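Local coordinates for protein processed glycerol phosphate lipoteichoic acid synthase 2 (Bacillus subtilis, PDB 2W8D) that belongs to the sulfatase family of the alkaline phosphatase clan as a lipoteichoic acid synthase and binds a magnesium ion in its C-terminal domain, at residues A[68-73]-A[292-297]; A[34-39]-A[252-257]. One frame throughout, in Å; residues are numbered along the deposited sequence.

Contact 1 of 2, residues A[68-73]-A[292-297]; sequences ETFYFD and LFIHAA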
loop_
_atom_site.group_PDB
_atom_site.type_symbol
_atom_site.label_atom_id
_atom_site.label_comp_id
_atom_site.label_asym_id
_atom_site.label_seq_id
_atom_site.Cartn_x
_atom_site.Cartn_y
_atom_site.Cartn_z
ATOM N N GLU A 68 -15.855 5.924 -12.146
ATOM C CA GLU A 68 -15.808 6.630 -10.849
ATOM C C GLU A 68 -14.602 6.343 -9.967
ATOM O O GLU A 68 -14.232 7.168 -9.136
ATOM C CB GLU A 68 -17.108 6.419 -10.041
ATOM C CG GLU A 68 -17.496 4.968 -9.724
ATOM C CD GLU A 68 -18.875 4.864 -9.034
ATOM O OE1 GLU A 68 -19.021 5.366 -7.888
ATOM O OE2 GLU A 68 -19.816 4.279 -9.631
ATOM N N THR A 69 -13.987 5.177 -10.136
ATOM C CA THR A 69 -12.885 4.778 -9.269
ATOM C C THR A 69 -11.548 5.167 -9.899
ATOM O O THR A 69 -11.337 4.953 -11.089
ATOM C CB THR A 69 -12.943 3.274 -9.004
ATOM O OG1 THR A 69 -14.262 2.928 -8.577
ATOM C CG2 THR A 69 -11.939 2.857 -7.941
ATOM N N PHE A 70 -10.677 5.787 -9.100
ATOM C CA PHE A 70 -9.311 6.072 -9.516
ATOM C C PHE A 70 -8.607 4.751 -9.526
ATOM O O PHE A 70 -8.607 4.041 -8.515
ATOM C CB PHE A 70 -8.528 6.918 -8.522
ATOM C CG PHE A 70 -8.982 8.352 -8.385
ATOM C CD1 PHE A 70 -8.489 9.334 -9.222
ATOM C CD2 PHE A 70 -9.801 8.733 -7.334
ATOM C CE1 PHE A 70 -8.857 10.645 -9.056
ATOM C CE2 PHE A 70 -10.166 10.045 -7.155
ATOM C CZ PHE A 70 -9.698 11.002 -8.014
ATOM N N TYR A 71 -8.004 4.416 -10.658
ATOM C CA TYR A 71 -7.139 3.253 -10.733
ATOM C C TYR A 71 -5.788 3.707 -11.301
ATOM O O TYR A 71 -5.757 4.483 -12.254
ATOM C CB TYR A 71 -7.767 2.164 -11.613
ATOM C CG TYR A 71 -6.825 0.996 -11.857
ATOM C CD1 TYR A 71 -6.364 0.231 -10.783
ATOM C CD2 TYR A 71 -6.376 0.681 -13.142
ATOM C CE1 TYR A 71 -5.502 -0.826 -10.981
ATOM C CE2 TYR A 71 -5.478 -0.386 -13.361
ATOM C CZ TYR A 71 -5.052 -1.123 -12.267
ATOM O OH TYR A 71 -4.173 -2.171 -12.415
ATOM N N PHE A 72 -4.702 3.242 -10.681
ATOM C CA PHE A 72 -3.338 3.597 -11.043
ATOM C C PHE A 72 -2.613 2.328 -11.500
ATOM O O PHE A 72 -2.357 1.428 -10.684
ATOM C CB PHE A 72 -2.595 4.215 -9.837
ATOM C CG PHE A 72 -3.344 5.358 -9.164
ATOM C CD1 PHE A 72 -3.022 6.684 -9.440
ATOM C CD2 PHE A 72 -4.356 5.104 -8.254
ATOM C CE1 PHE A 72 -3.706 7.730 -8.824
ATOM C CE2 PHE A 72 -5.040 6.151 -7.635
ATOM C CZ PHE A 72 -4.710 7.463 -7.925
ATOM N N ASP A 73 -2.275 2.272 -12.799
ATOM C CA ASP A 73 -1.669 1.096 -13.427
ATOM C C ASP A 73 -0.120 1.140 -13.540
ATOM O O ASP A 73 0.528 0.181 -14.014
ATOM C CB ASP A 73 -2.333 0.844 -14.793
ATOM C CG ASP A 73 -2.083 1.970 -15.780
ATOM O OD1 ASP A 73 -2.026 3.152 -15.405
ATOM O OD2 ASP A 73 -1.942 1.687 -16.963
ATOM N N LEU A 292 -3.509 -0.051 -7.274
ATOM C CA LEU A 292 -3.926 0.918 -6.296
ATOM C C LEU A 292 -5.273 1.408 -6.776
ATOM O O LEU A 292 -5.390 1.820 -7.921
ATOM C CB LEU A 292 -2.947 2.085 -6.200
ATOM C CG LEU A 292 -3.505 3.240 -5.341
ATOM C CD1 LEU A 292 -3.715 2.891 -3.827
ATOM C CD2 LEU A 292 -2.628 4.489 -5.454
ATOM N N PHE A 293 -6.275 1.332 -5.913
ATOM C CA PHE A 293 -7.632 1.808 -6.224
ATOM C C PHE A 293 -7.998 2.839 -5.157
ATOM O O PHE A 293 -7.691 2.626 -3.986
ATOM C CB PHE A 293 -8.662 0.662 -6.132
ATOM C CG PHE A 293 -8.474 -0.414 -7.144
ATOM C CD1 PHE A 293 -9.113 -0.343 -8.364
ATOM C CD2 PHE A 293 -7.658 -1.517 -6.880
ATOM C CE1 PHE A 293 -8.940 -1.352 -9.331
ATOM C CE2 PHE A 293 -7.507 -2.520 -7.824
ATOM C CZ PHE A 293 -8.156 -2.427 -9.060
ATOM N N ILE A 294 -8.601 3.956 -5.561
ATOM C CA ILE A 294 -9.146 4.916 -4.615
ATOM C C ILE A 294 -10.568 5.272 -5.070
ATOM O O ILE A 294 -10.751 5.852 -6.145
ATOM C CB ILE A 294 -8.332 6.240 -4.542
ATOM C CG1 ILE A 294 -6.907 6.022 -4.068
ATOM C CG2 ILE A 294 -9.002 7.220 -3.627
ATOM C CD1 ILE A 294 -6.074 7.261 -4.207
ATOM N N HIS A 295 -11.558 4.910 -4.265
ATOM C CA HIS A 295 -12.906 5.382 -4.501
ATOM C C HIS A 295 -13.232 6.358 -3.394
ATOM O O HIS A 295 -13.365 5.987 -2.239
ATOM C CB HIS A 295 -13.918 4.242 -4.567
ATOM C CG HIS A 295 -15.299 4.702 -4.931
ATOM N ND1 HIS A 295 -16.205 5.146 -3.996
ATOM C CD2 HIS A 295 -15.910 4.834 -6.136
ATOM C CE1 HIS A 295 -17.318 5.531 -4.600
ATOM N NE2 HIS A 295 -17.164 5.349 -5.901
ATOM N N ALA A 296 -13.251 7.632 -3.761
ATOM C CA ALA A 296 -13.560 8.717 -2.878
ATOM C C ALA A 296 -14.953 9.107 -3.288
ATOM O O ALA A 296 -15.195 9.502 -4.444
ATOM C CB ALA A 296 -12.608 9.844 -3.096
ATOM N N ALA A 297 -15.885 8.965 -2.356
ATOM C CA ALA A 297 -17.300 9.219 -2.655
ATOM C C ALA A 297 -17.544 10.708 -2.763
ATOM O O ALA A 297 -17.041 11.483 -1.928
ATOM C CB ALA A 297 -18.172 8.623 -1.574
#
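Glu68 and His295 join their side chains where segment 68-73 begins its antiparallel run against strand 292-296. The glutamate starts with CG wedged between the backbone N and the carbonyl carbon (chi1 58°) and then runs extended. Its CG sits near the rim of the imidazole, in the ring plane, 3.9 Å from His295 CD2. CD follows at 3.6 Å from His295 NE2, and OE1 accepts the hydrogen bond of His295 NE2 at 2.7 Å. OE1 itself lies close to the plane of the imidazole, whereas the donor stands 30° out of the carboxylate plane, on its anti side. Beside it Thr69 OG1, which is bonded to Asp66, reaches the imidazole edge at CD2. Further along, Phe70 and Ile294 exchange both backbone bonds of a hydrogen-bonded pair. Tyr71 and Phe293 form an offset stack, centroids 4.8 Å apart and planes at 30°, with Tyr71 CD1 over one face of the Phe293 ring. Phe72, on the same side of the sheet as Phe70, lies alongside Leu292 and sets its CE2 3.7 Å from Ile294 CD1. Helix 58-65 packs against the Tyr71-Phe293 side, helix 313-320 against Ile294. Since NE2 donates to the carboxylate, the glutamate would be expected to stabilise positive charge on the imidazole, a His-carboxylate hydrogen bond at one end of a pairing whose other side-chain contacts are mainly apolar.

Contact 2 of 2, residues A[34-39]-A[252-257]; sequences VIYVSL and IIVMYG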
loop_
_atom_site.group_PDB
_atom_site.type_symbol
_atom_site.label_atom_id
_atom_site.label_comp_id
_atom_site.label_asym_id
_atom_site.label_seq_id
_atom_site.Cartn_x
_atom_site.Cartn_y
_atom_site.Cartn_z
ATOM N N VAL A 34 -11.989 6.990 6.061
ATOM C CA VAL A 34 -11.012 6.361 5.222
ATOM C C VAL A 34 -11.044 4.885 5.602
ATOM O O VAL A 34 -11.063 4.544 6.790
ATOM C CB VAL A 34 -9.568 6.938 5.475
ATOM C CG1 VAL A 34 -8.485 6.175 4.637
ATOM C CG2 VAL A 34 -9.520 8.452 5.246
ATOM N N ILE A 35 -11.047 4.020 4.584
ATOM C CA ILE A 35 -10.955 2.579 4.766
ATOM C C ILE A 35 -9.796 2.092 3.862
ATOM O O ILE A 35 -9.896 2.120 2.636
ATOM C CB ILE A 35 -12.297 1.885 4.363
ATOM C CG1 ILE A 35 -13.462 2.302 5.284
ATOM C CG2 ILE A 35 -12.144 0.369 4.333
ATOM C CD1 ILE A 35 -14.864 1.888 4.785
ATOM N N TYR A 36 -8.686 1.673 4.456
ATOM C CA TYR A 36 -7.620 1.112 3.658
ATOM C C TYR A 36 -7.829 -0.386 3.621
ATOM O O TYR A 36 -8.226 -0.982 4.635
ATOM C CB TYR A 36 -6.238 1.395 4.289
ATOM C CG TYR A 36 -5.566 2.667 3.896
ATOM C CD1 TYR A 36 -5.815 3.854 4.573
ATOM C CD2 TYR A 36 -4.598 2.673 2.894
ATOM C CE1 TYR A 36 -5.142 5.042 4.245
ATOM C CE2 TYR A 36 -3.916 3.854 2.550
ATOM C CZ TYR A 36 -4.208 5.033 3.235
ATOM O OH TYR A 36 -3.547 6.187 2.894
ATOM N N VAL A 37 -7.527 -0.995 2.483
ATOM C CA VAL A 37 -7.454 -2.452 2.344
ATOM C C VAL A 37 -6.137 -2.870 1.716
ATOM O O VAL A 37 -5.830 -2.474 0.602
ATOM C CB VAL A 37 -8.573 -3.038 1.459
ATOM C CG1 VAL A 37 -8.470 -4.553 1.458
ATOM C CG2 VAL A 37 -9.964 -2.545 1.953
ATOM N N SER A 38 -5.361 -3.659 2.449
ATOM C CA SER A 38 -4.136 -4.230 1.947
ATOM C C SER A 38 -4.450 -5.567 1.303
ATOM O O SER A 38 -4.836 -6.515 1.989
ATOM C CB SER A 38 -3.151 -4.416 3.111
ATOM O OG SER A 38 -2.079 -5.277 2.768
ATOM N N LEU A 39 -4.269 -5.632 -0.019
ATOM C CA LEU A 39 -4.540 -6.812 -0.866
ATOM C C LEU A 39 -3.301 -7.667 -0.960
ATOM O O LEU A 39 -2.402 -7.390 -1.775
ATOM C CB LEU A 39 -4.910 -6.345 -2.262
ATOM C CG LEU A 39 -6.105 -5.395 -2.335
ATOM C CD1 LEU A 39 -6.310 -4.858 -3.729
ATOM C CD2 LEU A 39 -7.379 -6.085 -1.856
ATOM N N ILE A 252 -13.735 7.151 1.837
ATOM C CA ILE A 252 -12.719 6.996 0.835
ATOM C C ILE A 252 -12.163 5.602 1.067
ATOM O O ILE A 252 -11.565 5.310 2.119
ATOM C CB ILE A 252 -11.586 8.016 1.016
ATOM C CG1 ILE A 252 -12.111 9.442 0.924
ATOM C CG2 ILE A 252 -10.463 7.798 -0.014
ATOM C CD1 ILE A 252 -11.029 10.449 1.305
ATOM N N ILE A 253 -12.372 4.729 0.086
ATOM C CA ILE A 253 -11.813 3.384 0.153
ATOM C C ILE A 253 -10.571 3.384 -0.701
ATOM O O ILE A 253 -10.612 3.805 -1.854
ATOM C CB ILE A 253 -12.840 2.351 -0.342
ATOM C CG1 ILE A 253 -14.119 2.444 0.537
ATOM C CG2 ILE A 253 -12.202 0.944 -0.418
ATOM C CD1 ILE A 253 -15.339 1.789 0.008
ATOM N N VAL A 254 -9.466 2.938 -0.117
ATOM C CA VAL A 254 -8.166 2.920 -0.766
ATOM C C VAL A 254 -7.634 1.503 -0.658
ATOM O O VAL A 254 -7.402 1.012 0.458
ATOM C CB VAL A 254 -7.152 3.761 0.063
ATOM C CG1 VAL A 254 -5.762 3.758 -0.588
ATOM C CG2 VAL A 254 -7.665 5.153 0.338
HETATM N N MSE A 255 -7.373 0.859 -1.793
HETATM C CA MSE A 255 -6.889 -0.519 -1.797
HETATM C C MSE A 255 -5.622 -0.673 -2.569
HETATM O O MSE A 255 -5.488 -0.151 -3.691
HETATM C CB MSE A 255 -7.928 -1.479 -2.348
HETATM C CG MSE A 255 -9.247 -1.327 -1.624
HETATM SE SE MSE A 255 -10.472 -2.703 -2.194
HETATM C CE MSE A 255 -10.740 -2.146 -4.074
ATOM N N TYR A 256 -4.717 -1.461 -2.005
ATOM C CA TYR A 256 -3.419 -1.645 -2.635
ATOM C C TYR A 256 -2.867 -3.055 -2.465
ATOM O O TYR A 256 -2.953 -3.653 -1.370
ATOM C CB TYR A 256 -2.424 -0.644 -2.031
ATOM C CG TYR A 256 -2.176 -0.845 -0.564
ATOM C CD1 TYR A 256 -1.067 -1.555 -0.134
ATOM C CD2 TYR A 256 -3.029 -0.304 0.402
ATOM C CE1 TYR A 256 -0.822 -1.778 1.225
ATOM C CE2 TYR A 256 -2.806 -0.530 1.770
ATOM C CZ TYR A 256 -1.682 -1.246 2.177
ATOM O OH TYR A 256 -1.373 -1.452 3.521
ATOM N N GLY A 257 -2.226 -3.558 -3.520
ATOM C CA GLY A 257 -1.430 -4.771 -3.360
ATOM C C GLY A 257 -0.229 -4.395 -2.506
ATOM O O GLY A 257 0.349 -3.320 -2.705
HETATM O O HOH W 1 0.117 -3.883 3.740
#
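Ile35 and Val254 belong to neighbouring strands in the central sheet of the alkaline phosphatase-like fold; the 17° between their directions shows them to be parallel. Five backbone hydrogen bonds alternate across the pair, from Ile35 N to Ile252 O through to Leu39 N to Tyr256 O at 2.7 Å. CA-H...O contacts fill in between them, such as Tyr36 CA to Val254 O at 3.2 Å. Apolar packing divides between the two faces. On the face packed by helix 219-244, Val37 CB touches Met255 CG (selenomethionine) at 3.6 Å and Leu39 CD1 meets Met255 CB. On the other, where helix 313-320 covers Tyr36 and Val254, the aromatic contacts gather. Val254 CB makes a CH-pi contact over one face of the Tyr36 ring, 4.2 Å from its centroid, while Tyr256 CE2 comes to that ring's edge. In Tyr256, chi1 (63°) sets CG between the backbone N and the carbonyl carbon; the side chain's end comes nearer to strand 34-39, with Ser38 CA over one ring face in a second CH-pi contact. A polar side-chain link lies at the C-terminal end, near the magnesium ion, whose ligands include Asp258: one water bridges Ser38 OG at 2.8 Å and Tyr256 OH at 2.9 Å.

After helix 6-17 the chain forms its first strand, 33-39, passes through helix 58-65 and forms segment 68-73 before either has met its partner described here. Strand 251-257 then returns to the first of these, and contact 2 closes a loop of 212 residues. Strand 292-296 comes back to segment 68-73, closing one of 218 in contact 1. The segments alternate along the chain, so the two loops cross. They are joined edge to edge as neighbouring strands of one mixed sheet: Phe293 N lies 2.8 Å from Met255 O, and His295 N as far from Ile253 O. Together the contacts link the parallel core to its antiparallel flank.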